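PDB 2X4L: ferric-siderophore receptor protein from Streptomyces coelicolor, which probably captures ferric siderophores at the cell surface and hands them to a membrane transporter for iron uptake. Local coordinates for residues W29-D34 with V143-F148; V54-F59 with E299-Y304; K43-I48 with P111-T116; D149-Q154 with L222-A227. All blocks are in the same frame, centred on the assembly; numbering follows the deposited sequence.

Interaction 1 of 4, residues W29-D34 with V143-F148; sequences WSFKDD and VAISVF
The rings of Trp29 and Phe31 meet the strand 142-146 differently. Trp29 brings CH2 of its six-membered ring tip to tip against Val143, whose CG2 lies near the indole plane at that edge (4.1 Å from CH2). The Phe31 side chain crosses those of Val143 and Ile145 at about a right angle: Val143 CG1 comes in obliquely, 3.7 Å from Phe31 CD2, while Ile145 CD1 sits at the ring edge beside CE2 and CZ. Chi1 of -171° puts Phe31 CG anti to the backbone N; the ring also touches Arg158 and Leu162 of helix 153-165. Past the aromatics, two carboxylates take over. Asp33 OD2 accepts from Ala144 N at 2.9 Å on its anti side, the donor tilted from the carboxylate plane, and Arg35 forms a salt bridge with the same oxygen. Asp34 N donates to Ala144 O at 3.0 Å. Asp34 OD2 uses its anti lone pair to take the N-H of Ser146 (2.7 Å), and a water joins this oxygen to Ser146 O; Asp34 OD1 is paired with Arg158. Together these bonds fasten the N-terminal beta-hairpin of strands 29-32 and 38-41 beside the outermost strand of a five-stranded parallel sheet flanked by helices.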
loop_
_atom_site.group_PDB
_atom_site.type_symbol
_atom_site.label_atom_id
_atom_site.label_comp_id
_atom_site.label_asym_id
_atom_site.label_seq_id
_atom_site.Cartn_x
_atom_site.Cartn_y
_atom_site.Cartn_z
ATOM N N TRP A 29 -13.252 -8.491 -23.383
ATOM C CA TRP A 29 -12.360 -8.467 -22.242
ATOM C C TRP A 29 -13.000 -9.160 -21.076
ATOM O O TRP A 29 -14.195 -8.910 -20.788
ATOM C CB TRP A 29 -12.193 -6.971 -21.834
ATOM C CG TRP A 29 -11.388 -6.787 -20.512
ATOM C CD1 TRP A 29 -10.009 -6.914 -20.331
ATOM C CD2 TRP A 29 -11.904 -6.446 -19.214
ATOM N NE1 TRP A 29 -9.675 -6.649 -19.054
ATOM C CE2 TRP A 29 -10.811 -6.403 -18.341
ATOM C CE3 TRP A 29 -13.194 -6.191 -18.701
ATOM C CZ2 TRP A 29 -10.947 -6.067 -17.008
ATOM C CZ3 TRP A 29 -13.309 -5.807 -17.292
ATOM C CH2 TRP A 29 -12.206 -5.804 -16.508
ATOM N N SER A 30 -12.220 -9.991 -20.372
ATOM C CA SER A 30 -12.731 -10.743 -19.218
ATOM C C SER A 30 -11.670 -10.661 -18.102
ATOM O O SER A 30 -10.440 -10.762 -18.348
ATOM C CB SER A 30 -13.004 -12.186 -19.692
ATOM O OG SER A 30 -13.417 -12.983 -18.618
ATOM N N PHE A 31 -12.101 -10.512 -16.859
ATOM C CA PHE A 31 -11.178 -10.669 -15.744
ATOM C C PHE A 31 -11.894 -11.227 -14.528
ATOM O O PHE A 31 -12.922 -10.681 -14.099
ATOM C CB PHE A 31 -10.576 -9.310 -15.369
ATOM C CG PHE A 31 -9.445 -9.421 -14.361
ATOM C CD1 PHE A 31 -8.204 -9.906 -14.785
ATOM C CD2 PHE A 31 -9.607 -9.009 -13.017
ATOM C CE1 PHE A 31 -7.143 -10.016 -13.888
ATOM C CE2 PHE A 31 -8.604 -9.207 -12.147
ATOM C CZ PHE A 31 -7.359 -9.606 -12.536
ATOM N N LYS A 32 -11.332 -12.238 -13.900
ATOM C CA LYS A 32 -11.898 -12.802 -12.683
ATOM C C LYS A 32 -11.096 -12.200 -11.498
ATOM O O LYS A 32 -9.901 -12.430 -11.405
ATOM C CB LYS A 32 -11.826 -14.311 -12.722
ATOM C CG LYS A 32 -12.426 -14.958 -11.439
ATOM C CD LYS A 32 -12.292 -16.564 -11.490
ATOM C CE LYS A 32 -12.688 -17.205 -10.147
ATOM N NZ LYS A 32 -14.174 -17.537 -10.036
ATOM N N ASP A 33 -11.740 -11.419 -10.651
ATOM C CA ASP A 33 -11.010 -10.774 -9.562
ATOM C C ASP A 33 -10.886 -11.592 -8.268
ATOM O O ASP A 33 -11.217 -12.816 -8.265
ATOM C CB ASP A 33 -11.632 -9.377 -9.227
ATOM C CG ASP A 33 -12.957 -9.464 -8.406
ATOM O OD1 ASP A 33 -13.366 -10.606 -8.050
ATOM O OD2 ASP A 33 -13.520 -8.450 -8.032
ATOM N N ASP A 34 -10.394 -10.978 -7.213
ATOM C CA ASP A 34 -10.065 -11.743 -5.986
ATOM C C ASP A 34 -11.243 -11.930 -5.057
ATOM O O ASP A 34 -11.087 -12.541 -3.927
ATOM C CB ASP A 34 -8.928 -11.078 -5.218
ATOM C CG ASP A 34 -7.630 -11.229 -5.950
ATOM O OD1 ASP A 34 -7.446 -12.217 -6.736
ATOM O OD2 ASP A 34 -6.735 -10.421 -5.637
ATOM N N VAL A 143 -13.806 -4.470 -9.981
ATOM C CA VAL A 143 -12.747 -5.478 -9.890
ATOM C C VAL A 143 -11.972 -5.146 -8.600
ATOM O O VAL A 143 -11.562 -3.971 -8.396
ATOM C CB VAL A 143 -11.775 -5.353 -11.127
ATOM C CG1 VAL A 143 -10.502 -6.130 -10.842
ATOM C CG2 VAL A 143 -12.418 -5.861 -12.416
ATOM N N ALA A 144 -11.873 -6.125 -7.707
ATOM C CA ALA A 144 -11.100 -5.949 -6.479
ATOM C C ALA A 144 -9.834 -6.866 -6.526
ATOM O O ALA A 144 -9.928 -8.064 -6.774
ATOM C CB ALA A 144 -11.930 -6.293 -5.296
ATOM N N ILE A 145 -8.720 -6.308 -6.139
ATOM C CA ILE A 145 -7.483 -6.995 -5.945
ATOM C C ILE A 145 -7.191 -7.085 -4.467
ATOM O O ILE A 145 -7.181 -6.090 -3.753
ATOM C CB ILE A 145 -6.327 -6.356 -6.655
ATOM C CG1 ILE A 145 -6.598 -6.234 -8.200
ATOM C CG2 ILE A 145 -5.004 -7.160 -6.420
ATOM C CD1 ILE A 145 -6.792 -7.624 -8.881
ATOM N N SER A 146 -7.102 -8.304 -3.955
ATOM C CA SER A 146 -6.949 -8.497 -2.499
ATOM C C SER A 146 -5.538 -8.276 -1.994
ATOM O O SER A 146 -4.553 -8.733 -2.535
ATOM C CB SER A 146 -7.393 -9.908 -2.048
ATOM O OG SER A 146 -7.240 -9.953 -0.593
ATOM N N VAL A 147 -5.498 -7.449 -0.955
ATOM C CA VAL A 147 -4.273 -7.190 -0.194
ATOM C C VAL A 147 -4.495 -7.567 1.303
ATOM O O VAL A 147 -3.980 -6.838 2.227
ATOM C CB VAL A 147 -3.786 -5.733 -0.340
ATOM C CG1 VAL A 147 -3.357 -5.460 -1.758
ATOM C CG2 VAL A 147 -4.896 -4.726 0.064
ATOM N N PHE A 148 -5.220 -8.654 1.497
ATOM C CA PHE A 148 -5.534 -9.209 2.853
ATOM C C PHE A 148 -4.825 -10.551 3.059
ATOM O O PHE A 148 -5.088 -11.473 2.293
ATOM C CB PHE A 148 -7.072 -9.415 3.013
ATOM C CG PHE A 148 -7.472 -9.951 4.373
ATOM C CD1 PHE A 148 -7.065 -9.377 5.609
ATOM C CD2 PHE A 148 -8.297 -11.057 4.419
ATOM C CE1 PHE A 148 -7.475 -9.940 6.812
ATOM C CE2 PHE A 148 -8.673 -11.623 5.604
ATOM C CZ PHE A 148 -8.273 -11.089 6.803
HETATM O O HOH W 1 -4.194 -10.748 -4.410
#

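Interaction 2 of 4, residues V54-F59 with E299-Y304; sequences VAAALF and EPILSY
Ser303 OG is gripped by two groups beyond the contact: it caps Lys306 N and is hydrogen-bonded to Asp60 OD2, so the Ser303 side chain both starts helix 304-320 as its N-cap and ties that helix to the end of helix 52-60. A chi1 of 65° sets OG between the backbone N and the carbonyl carbon. Ser303 CB points toward helix 52-60, 3.9 Å from Ala57 O. The two segments meet by apolar packing, with no hydrogen bond across them; it seats the segment 299-304, which leads from strand 293-296 into helix 304-320, on the small-residue face of helix 52-60. Ala56 and Ala57 present only methyl groups there, and this lets the incoming backbone approach closely: the CA atoms of Ala57 and Ser303 are 4.8 Å apart. Ala57 CB lies against the Leu302 peptide, 3.6 Å from Leu302 C. Leu302 is the centre of an inverse gamma turn, closed by the bond from Ser303 N to Ile301 O (2.8 Å). Leu302 itself packs on Thr117, Val147 and Pro155, which places the turn beside the parallel sheet. Ile301 supplies the branched side of the contact. Its CG2 is anti to the backbone N and reaches the helix backbone 3.4 Å from Ala57 N, while CG2 and CD1 both touch the methyl of Ala56, at 3.8 Å for Ile301 CG2 to Ala56 CB.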
loop_
_atom_site.group_PDB
_atom_site.type_symbol
_atom_site.label_atom_id
_atom_site.label_comp_id
_atom_site.label_asym_id
_atom_site.label_seq_id
_atom_site.Cartn_x
_atom_site.Cartn_y
_atom_site.Cartn_z
ATOM N N VAL A 54 -4.293 2.131 -7.014
ATOM C CA VAL A 54 -4.447 1.182 -8.131
ATOM C C VAL A 54 -4.195 1.882 -9.466
ATOM O O VAL A 54 -3.427 1.412 -10.344
ATOM C CB VAL A 54 -5.849 0.533 -8.107
ATOM C CG1 VAL A 54 -6.092 -0.290 -9.407
ATOM C CG2 VAL A 54 -5.930 -0.369 -6.866
ATOM N N ALA A 55 -4.713 3.126 -9.618
ATOM C CA ALA A 55 -4.361 3.911 -10.856
ATOM C C ALA A 55 -2.850 4.101 -10.942
ATOM O O ALA A 55 -2.283 4.034 -12.058
ATOM C CB ALA A 55 -5.038 5.280 -10.772
ATOM N N ALA A 56 -2.172 4.323 -9.799
ATOM C CA ALA A 56 -0.721 4.562 -9.814
ATOM C C ALA A 56 -0.030 3.302 -10.364
ATOM O O ALA A 56 0.948 3.375 -11.187
ATOM C CB ALA A 56 -0.245 4.931 -8.414
ATOM N N ALA A 57 -0.518 2.130 -9.914
ATOM C CA ALA A 57 0.091 0.845 -10.413
ATOM C C ALA A 57 -0.150 0.657 -11.907
ATOM O O ALA A 57 0.812 0.362 -12.663
ATOM C CB ALA A 57 -0.500 -0.343 -9.657
ATOM N N LEU A 58 -1.393 0.864 -12.313
ATOM C CA LEU A 58 -1.718 0.680 -13.735
ATOM C C LEU A 58 -0.909 1.659 -14.591
ATOM O O LEU A 58 -0.451 1.249 -15.689
ATOM C CB LEU A 58 -3.207 0.966 -13.986
ATOM C CG LEU A 58 -4.050 -0.131 -13.380
ATOM C CD1 LEU A 58 -5.548 0.161 -13.441
ATOM C CD2 LEU A 58 -3.820 -1.466 -14.086
ATOM N N PHE A 59 -0.681 2.898 -14.124
ATOM C CA PHE A 59 0.134 3.869 -14.856
ATOM C C PHE A 59 1.537 3.296 -15.178
ATOM O O PHE A 59 2.075 3.542 -16.312
ATOM C CB PHE A 59 0.281 5.132 -14.016
ATOM C CG PHE A 59 1.057 6.218 -14.724
ATOM C CD1 PHE A 59 0.403 7.108 -15.593
ATOM C CD2 PHE A 59 2.430 6.324 -14.554
ATOM C CE1 PHE A 59 1.126 8.059 -16.257
ATOM C CE2 PHE A 59 3.190 7.311 -15.260
ATOM C CZ PHE A 59 2.487 8.189 -16.105
ATOM N N GLU A 299 -0.016 0.631 2.214
ATOM C CA GLU A 299 -0.783 0.381 0.948
ATOM C C GLU A 299 0.222 0.445 -0.201
ATOM O O GLU A 299 0.312 1.472 -0.912
ATOM C CB GLU A 299 -1.834 1.443 0.732
ATOM C CG GLU A 299 -2.928 1.332 1.838
ATOM C CD GLU A 299 -4.106 2.222 1.552
ATOM O OE1 GLU A 299 -4.622 2.224 0.416
ATOM O OE2 GLU A 299 -4.506 2.986 2.481
ATOM N N PRO A 300 1.028 -0.586 -0.417
ATOM C CA PRO A 300 1.933 -0.572 -1.582
ATOM C C PRO A 300 1.123 -0.294 -2.832
ATOM O O PRO A 300 -0.049 -0.721 -2.978
ATOM C CB PRO A 300 2.477 -2.024 -1.635
ATOM C CG PRO A 300 2.437 -2.426 -0.148
ATOM C CD PRO A 300 1.125 -1.858 0.364
ATOM N N ILE A 301 1.751 0.452 -3.746
ATOM C CA ILE A 301 1.235 0.600 -5.111
ATOM C C ILE A 301 1.691 -0.660 -5.802
ATOM O O ILE A 301 2.881 -0.992 -5.878
ATOM C CB ILE A 301 1.861 1.822 -5.776
ATOM C CG1 ILE A 301 1.455 3.123 -5.047
ATOM C CG2 ILE A 301 1.532 1.822 -7.254
ATOM C CD1 ILE A 301 2.387 4.335 -5.428
ATOM N N LEU A 302 0.713 -1.395 -6.311
ATOM C CA LEU A 302 0.932 -2.774 -6.790
ATOM C C LEU A 302 1.560 -2.875 -8.226
ATOM O O LEU A 302 1.025 -3.564 -9.100
ATOM C CB LEU A 302 -0.359 -3.541 -6.630
ATOM C CG LEU A 302 -0.856 -3.725 -5.189
ATOM C CD1 LEU A 302 -2.284 -4.253 -5.185
ATOM C CD2 LEU A 302 0.105 -4.615 -4.434
ATOM N N SER A 303 2.664 -2.136 -8.413
ATOM C CA SER A 303 3.552 -2.338 -9.551
ATOM C C SER A 303 4.911 -2.755 -9.026
ATOM O O SER A 303 5.309 -2.411 -7.939
ATOM C CB SER A 303 3.711 -1.115 -10.445
ATOM O OG SER A 303 4.338 -0.097 -9.713
ATOM N N TYR A 304 5.610 -3.555 -9.827
ATOM C CA TYR A 304 6.980 -3.895 -9.389
ATOM C C TYR A 304 7.814 -2.656 -9.216
ATOM O O TYR A 304 8.609 -2.590 -8.233
ATOM C CB TYR A 304 7.655 -4.927 -10.359
ATOM C CG TYR A 304 6.942 -6.265 -10.298
ATOM C CD1 TYR A 304 7.066 -7.114 -9.180
ATOM C CD2 TYR A 304 6.044 -6.641 -11.325
ATOM C CE1 TYR A 304 6.344 -8.338 -9.098
ATOM C CE2 TYR A 304 5.350 -7.838 -11.242
ATOM C CZ TYR A 304 5.542 -8.690 -10.183
ATOM O OH TYR A 304 4.838 -9.844 -10.101
#

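Interaction 3 of 4, residues K43-I48 with P111-T116; sequences KVPANI and PEVLIT
Glu112 stretches its extended side chain alongside residues 45-47, crossing Lys43 at about a right angle, with its carboxylate stacked at 27° to the amide plane of Asn47, an amide whose OD1 is held by Lys66 NZ. Glu112 OE1 accepts two backbone N-H groups from opposite faces of the carboxylate: Ala46 N at 2.7 Å, nearly in line with the C-O bond, and Asn47 N at 2.8 Å on the anti side, tilted 26° from the plane. Lys43, bent at its last torsion (chi4 62°), brings NZ 3.3 Å from Glu112 OE2 in a salt bridge, and NZ also donates to Val44 O. An alanine in place of Glu112 would probably leave both N-H groups without this acceptor and the Lys43 ammonium without its counter-charge. Asn47 O in turn receives Glu112 N at 2.8 Å, and the single parallel bridge that follows, Ile48 with Val113, opens the pairing of strands 48-51 and 113-118 in the central parallel sheet. Here Ile48 and Val113 lie side by side, pointing the same way, CG1 to CG1 at 3.9 Å. Val113 CG1 packs against Pro45 CG (3.7 Å), and Trp29 adjoins both residues. Farther along, Ile48 CG2 meets Ile115 CD1 at 3.7 Å, the two side chains slanting across each other.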
loop_
_atom_site.group_PDB
_atom_site.type_symbol
_atom_site.label_atom_id
_atom_site.label_comp_id
_atom_site.label_asym_id
_atom_site.label_seq_id
_atom_site.Cartn_x
_atom_site.Cartn_y
_atom_site.Cartn_z
ATOM N N LYS A 43 -15.812 -5.025 -24.992
ATOM C CA LYS A 43 -14.556 -4.445 -25.437
ATOM C C LYS A 43 -13.735 -4.195 -24.216
ATOM O O LYS A 43 -14.315 -4.104 -23.135
ATOM C CB LYS A 43 -14.778 -3.141 -26.147
ATOM C CG LYS A 43 -15.495 -2.146 -25.326
ATOM C CD LYS A 43 -15.559 -0.782 -26.090
ATOM C CE LYS A 43 -15.611 0.410 -25.129
ATOM N NZ LYS A 43 -14.349 0.463 -24.273
ATOM N N VAL A 44 -12.428 -3.974 -24.398
ATOM C CA VAL A 44 -11.548 -3.613 -23.297
ATOM C C VAL A 44 -11.980 -2.241 -22.803
ATOM O O VAL A 44 -12.114 -1.304 -23.605
ATOM C CB VAL A 44 -10.047 -3.571 -23.751
ATOM C CG1 VAL A 44 -9.153 -3.116 -22.628
ATOM C CG2 VAL A 44 -9.603 -4.981 -24.208
ATOM N N PRO A 45 -12.196 -2.078 -21.482
ATOM C CA PRO A 45 -12.705 -0.722 -21.025
ATOM C C PRO A 45 -11.706 0.384 -21.288
ATOM O O PRO A 45 -10.529 0.254 -20.941
ATOM C CB PRO A 45 -12.958 -0.899 -19.536
ATOM C CG PRO A 45 -12.278 -2.196 -19.114
ATOM C CD PRO A 45 -12.085 -3.065 -20.397
ATOM N N ALA A 46 -12.186 1.435 -21.903
ATOM C CA ALA A 46 -11.463 2.609 -22.210
ATOM C C ALA A 46 -11.588 3.567 -21.024
ATOM O O ALA A 46 -10.688 4.397 -20.833
ATOM C CB ALA A 46 -12.113 3.234 -23.419
ATOM N N ASN A 47 -12.716 3.507 -20.275
ATOM C CA ASN A 47 -12.963 4.534 -19.174
ATOM C C ASN A 47 -12.901 3.858 -17.840
ATOM O O ASN A 47 -13.921 3.402 -17.296
ATOM C CB ASN A 47 -14.346 5.165 -19.354
ATOM C CG ASN A 47 -14.493 5.962 -20.646
ATOM O OD1 ASN A 47 -13.528 6.220 -21.368
ATOM N ND2 ASN A 47 -15.689 6.308 -20.958
ATOM N N ILE A 48 -11.695 3.774 -17.284
ATOM C CA ILE A 48 -11.431 3.085 -16.071
ATOM C C ILE A 48 -11.444 4.117 -14.929
ATOM O O ILE A 48 -10.893 5.233 -15.086
ATOM C CB ILE A 48 -9.997 2.440 -16.152
ATOM C CG1 ILE A 48 -9.966 1.399 -17.280
ATOM C CG2 ILE A 48 -9.631 1.814 -14.776
ATOM C CD1 ILE A 48 -8.527 0.947 -17.536
ATOM N N PRO A 111 -18.150 5.668 -16.832
ATOM C CA PRO A 111 -17.232 4.645 -16.378
ATOM C C PRO A 111 -17.589 3.271 -16.912
ATOM O O PRO A 111 -18.787 2.898 -17.001
ATOM C CB PRO A 111 -17.373 4.664 -14.832
ATOM C CG PRO A 111 -18.773 5.157 -14.628
ATOM C CD PRO A 111 -18.998 6.155 -15.731
ATOM N N GLU A 112 -16.572 2.497 -17.251
ATOM C CA GLU A 112 -16.739 1.117 -17.780
ATOM C C GLU A 112 -16.313 0.049 -16.763
ATOM O O GLU A 112 -16.771 -1.076 -16.793
ATOM C CB GLU A 112 -16.034 0.937 -19.131
ATOM C CG GLU A 112 -16.811 1.673 -20.250
ATOM C CD GLU A 112 -16.004 1.918 -21.454
ATOM O OE1 GLU A 112 -14.795 2.128 -21.444
ATOM O OE2 GLU A 112 -16.684 2.014 -22.511
ATOM N N VAL A 113 -15.422 0.401 -15.842
ATOM C CA VAL A 113 -15.045 -0.523 -14.747
ATOM C C VAL A 113 -14.456 0.363 -13.667
ATOM O O VAL A 113 -13.789 1.362 -13.921
ATOM C CB VAL A 113 -14.010 -1.632 -15.265
ATOM C CG1 VAL A 113 -12.640 -0.978 -15.648
ATOM C CG2 VAL A 113 -13.850 -2.776 -14.248
ATOM N N LEU A 114 -14.707 -0.044 -12.436
ATOM C CA LEU A 114 -14.065 0.532 -11.212
ATOM C C LEU A 114 -13.128 -0.529 -10.636
ATOM O O LEU A 114 -13.456 -1.720 -10.524
ATOM C CB LEU A 114 -15.185 0.858 -10.214
ATOM C CG LEU A 114 -14.646 1.473 -8.931
ATOM C CD1 LEU A 114 -15.609 2.543 -8.359
ATOM C CD2 LEU A 114 -14.402 0.389 -7.846
ATOM N N ILE A 115 -11.931 -0.089 -10.261
ATOM C CA ILE A 115 -10.887 -1.062 -9.806
ATOM C C ILE A 115 -10.334 -0.548 -8.460
ATOM O O ILE A 115 -9.904 0.621 -8.390
ATOM C CB ILE A 115 -9.747 -1.171 -10.845
ATOM C CG1 ILE A 115 -10.322 -1.364 -12.276
ATOM C CG2 ILE A 115 -8.749 -2.332 -10.402
ATOM C CD1 ILE A 115 -9.171 -1.593 -13.314
ATOM N N THR A 116 -10.304 -1.395 -7.470
ATOM C CA THR A 116 -9.698 -1.032 -6.201
ATOM C C THR A 116 -9.144 -2.246 -5.511
ATOM O O THR A 116 -9.196 -3.379 -6.077
ATOM C CB THR A 116 -10.754 -0.280 -5.356
ATOM O OG1 THR A 116 -10.092 0.308 -4.197
ATOM C CG2 THR A 116 -11.954 -1.171 -4.866
#

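Interaction 4 of 4, residues D149-Q154 with L222-A227; sequences DRQLTQ and LEYFKA
Tyr224 and Thr153 form the tight side of this contact, in which the entry to helix 153-165 meets helix 220-227. Both residues also pack on the long helix 173-195, in keeping with the two-lobed fold of this binding-protein family, whose lobes are joined by a long helix. Thr153 CG2 sits over one face of the phenol ring, 3.5 Å from Tyr224 CE1, the two side chains crossing at about a right angle. Leu152 CB presses on Tyr224 CB at 3.9 Å, and Gln151 OE1 lies in the ring plane at its edge, 3.5 Å from Tyr224 CD1. With chi1 at -67° Gln151 CG lies beside its backbone N, and the extended chain then runs over the helix backbone until its amide rests on the methyl of Ala227. An alanine in place of this glutamine would probably open a gap beside Ala227 and the ring edge of Tyr224. No direct hydrogen bond crosses the contact; on the looser side water bridges instead. Glu223 OE1 faces the Arg150 peptide and takes a bond from a water at 2.7 Å, which in turn accepts only weakly from Gln151 NE2. Glu223 OE2 accepts from Leu218 N. That oxygen also stands 3.6 Å from Asp149 OD1, a like-charged approach that could raise the proton affinity of one partner, with the two carboxylate planes 86° apart.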
loop_
_atom_site.group_PDB
_atom_site.type_symbol
_atom_site.label_atom_id
_atom_site.label_comp_id
_atom_site.label_asym_id
_atom_site.label_seq_id
_atom_site.Cartn_x
_atom_site.Cartn_y
_atom_site.Cartn_z
ATOM N N ASP A 149 -3.990 -10.662 4.102
ATOM C CA ASP A 149 -3.684 -12.032 4.621
ATOM C C ASP A 149 -2.996 -12.844 3.532
ATOM O O ASP A 149 -3.332 -14.029 3.243
ATOM C CB ASP A 149 -4.956 -12.724 5.149
ATOM C CG ASP A 149 -4.643 -13.843 6.141
ATOM O OD1 ASP A 149 -3.522 -14.005 6.626
ATOM O OD2 ASP A 149 -5.611 -14.640 6.401
ATOM N N ARG A 150 -1.995 -12.232 2.918
ATOM C CA ARG A 150 -1.176 -12.891 1.898
ATOM C C ARG A 150 0.118 -12.088 1.705
ATOM O O ARG A 150 0.208 -10.965 2.196
ATOM C CB ARG A 150 -1.907 -13.002 0.566
ATOM C CG ARG A 150 -2.241 -11.617 -0.032
ATOM C CD ARG A 150 -3.361 -11.655 -1.134
ATOM N NE ARG A 150 -4.572 -12.223 -0.599
ATOM C CZ ARG A 150 -5.496 -12.798 -1.396
ATOM N NH1 ARG A 150 -5.316 -12.874 -2.710
ATOM N NH2 ARG A 150 -6.605 -13.317 -0.853
ATOM N N GLN A 151 1.110 -12.629 0.972
ATOM C CA GLN A 151 2.302 -11.904 0.714
ATOM C C GLN A 151 2.181 -11.072 -0.515
ATOM O O GLN A 151 1.454 -11.395 -1.436
ATOM C CB GLN A 151 3.474 -12.871 0.524
ATOM C CG GLN A 151 3.810 -13.600 1.854
ATOM C CD GLN A 151 4.902 -14.602 1.683
ATOM O OE1 GLN A 151 5.820 -14.436 0.887
ATOM N NE2 GLN A 151 4.862 -15.640 2.542
ATOM N N LEU A 152 2.932 -9.986 -0.499
ATOM C CA LEU A 152 2.939 -8.968 -1.539
ATOM C C LEU A 152 3.061 -9.498 -2.979
ATOM O O LEU A 152 2.559 -8.939 -3.862
ATOM C CB LEU A 152 4.067 -7.997 -1.255
ATOM C CG LEU A 152 4.288 -6.772 -2.107
ATOM C CD1 LEU A 152 3.055 -5.836 -2.117
ATOM C CD2 LEU A 152 5.575 -6.027 -1.840
ATOM N N THR A 153 3.797 -10.575 -3.150
ATOM C CA THR A 153 4.025 -11.095 -4.481
ATOM C C THR A 153 2.699 -11.526 -5.132
ATOM O O THR A 153 2.591 -11.485 -6.306
ATOM C CB THR A 153 5.020 -12.286 -4.417
ATOM O OG1 THR A 153 4.644 -13.075 -3.338
ATOM C CG2 THR A 153 6.444 -11.782 -4.211
ATOM N N GLN A 154 1.730 -11.897 -4.300
ATOM C CA GLN A 154 0.403 -12.282 -4.758
ATOM C C GLN A 154 -0.262 -11.152 -5.535
ATOM O O GLN A 154 -0.366 -11.217 -6.760
ATOM C CB GLN A 154 -0.474 -12.694 -3.574
ATOM C CG GLN A 154 -1.848 -13.211 -3.971
ATOM C CD GLN A 154 -2.182 -14.539 -3.320
ATOM O OE1 GLN A 154 -1.638 -14.882 -2.270
ATOM N NE2 GLN A 154 -3.081 -15.293 -3.941
ATOM N N LEU A 222 4.436 -6.526 5.030
ATOM C CA LEU A 222 5.096 -7.115 6.194
ATOM C C LEU A 222 5.178 -8.609 6.107
ATOM O O LEU A 222 6.159 -9.176 6.524
ATOM C CB LEU A 222 4.457 -6.646 7.507
ATOM C CG LEU A 222 4.331 -5.153 7.660
ATOM C CD1 LEU A 222 3.695 -4.859 9.057
ATOM C CD2 LEU A 222 5.703 -4.465 7.515
ATOM N N GLU A 223 4.124 -9.289 5.580
ATOM C CA GLU A 223 4.173 -10.757 5.496
ATOM C C GLU A 223 5.292 -11.136 4.552
ATOM O O GLU A 223 6.029 -12.145 4.813
ATOM C CB GLU A 223 2.824 -11.330 4.972
ATOM C CG GLU A 223 1.780 -11.386 6.063
ATOM C CD GLU A 223 0.679 -12.341 5.689
ATOM O OE1 GLU A 223 0.905 -13.233 4.765
ATOM O OE2 GLU A 223 -0.435 -12.248 6.318
ATOM N N TYR A 224 5.498 -10.364 3.476
ATOM C CA TYR A 224 6.550 -10.721 2.532
ATOM C C TYR A 224 7.950 -10.445 3.172
ATOM O O TYR A 224 8.836 -11.311 3.103
ATOM C CB TYR A 224 6.391 -9.914 1.222
ATOM C CG TYR A 224 7.369 -10.280 0.156
ATOM C CD1 TYR A 224 7.584 -11.567 -0.200
ATOM C CD2 TYR A 224 8.037 -9.252 -0.599
ATOM C CE1 TYR A 224 8.414 -11.906 -1.264
ATOM C CE2 TYR A 224 8.941 -9.623 -1.578
ATOM C CZ TYR A 224 9.059 -10.906 -1.970
ATOM O OH TYR A 224 9.934 -11.367 -3.045
ATOM N N PHE A 225 8.099 -9.286 3.780
ATOM C CA PHE A 225 9.392 -8.941 4.430
ATOM C C PHE A 225 9.740 -10.019 5.494
ATOM O O PHE A 225 10.905 -10.475 5.605
ATOM C CB PHE A 225 9.342 -7.554 5.127
ATOM C CG PHE A 225 9.027 -6.419 4.218
ATOM C CD1 PHE A 225 9.284 -6.457 2.865
ATOM C CD2 PHE A 225 8.440 -5.290 4.802
ATOM C CE1 PHE A 225 8.946 -5.350 2.017
ATOM C CE2 PHE A 225 8.092 -4.193 4.040
ATOM C CZ PHE A 225 8.367 -4.196 2.680
ATOM N N LYS A 226 8.744 -10.433 6.269
ATOM C CA LYS A 226 8.943 -11.526 7.254
ATOM C C LYS A 226 9.384 -12.837 6.603
ATOM O O LYS A 226 10.299 -13.498 7.080
ATOM C CB LYS A 226 7.671 -11.747 8.093
ATOM C CG LYS A 226 7.877 -12.843 9.170
ATOM C CD LYS A 226 6.738 -12.996 10.170
ATOM C CE LYS A 226 7.166 -13.672 11.596
ATOM N NZ LYS A 226 7.800 -12.830 12.728
ATOM N N ALA A 227 8.750 -13.176 5.490
ATOM C CA ALA A 227 9.094 -14.410 4.747
ATOM C C ALA A 227 10.527 -14.344 4.259
ATOM O O ALA A 227 11.190 -15.412 4.163
ATOM C CB ALA A 227 8.095 -14.567 3.586
HETATM O O HOH W 2 -0.978 -15.250 4.928
HETATM O O HOH W 3 2.815 -15.129 5.122
#

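Interactions 1 and 3 lie about 13 Å apart between centres on neighbouring strands of the same parallel sheet, 142-146 and 113-118, and Trp29 of the first packs on Pro45 of the second. Along the chain, interaction 3 falls between the two segments of interaction 1, and interaction 4 between those of interaction 2, whose segments alternate with those of 1 and 3. Centre to centre, interaction 2 is about 14 Å from interaction 1 and about 16 Å from 3 and 4; Leu302 touches Ile145, Val147 and Leu152, and Val54 touches Ile115. Interactions 3 and 4 have centres about 28 Å apart, consistent with a path from the hairpin end of one lobe toward the region where the lobes meet.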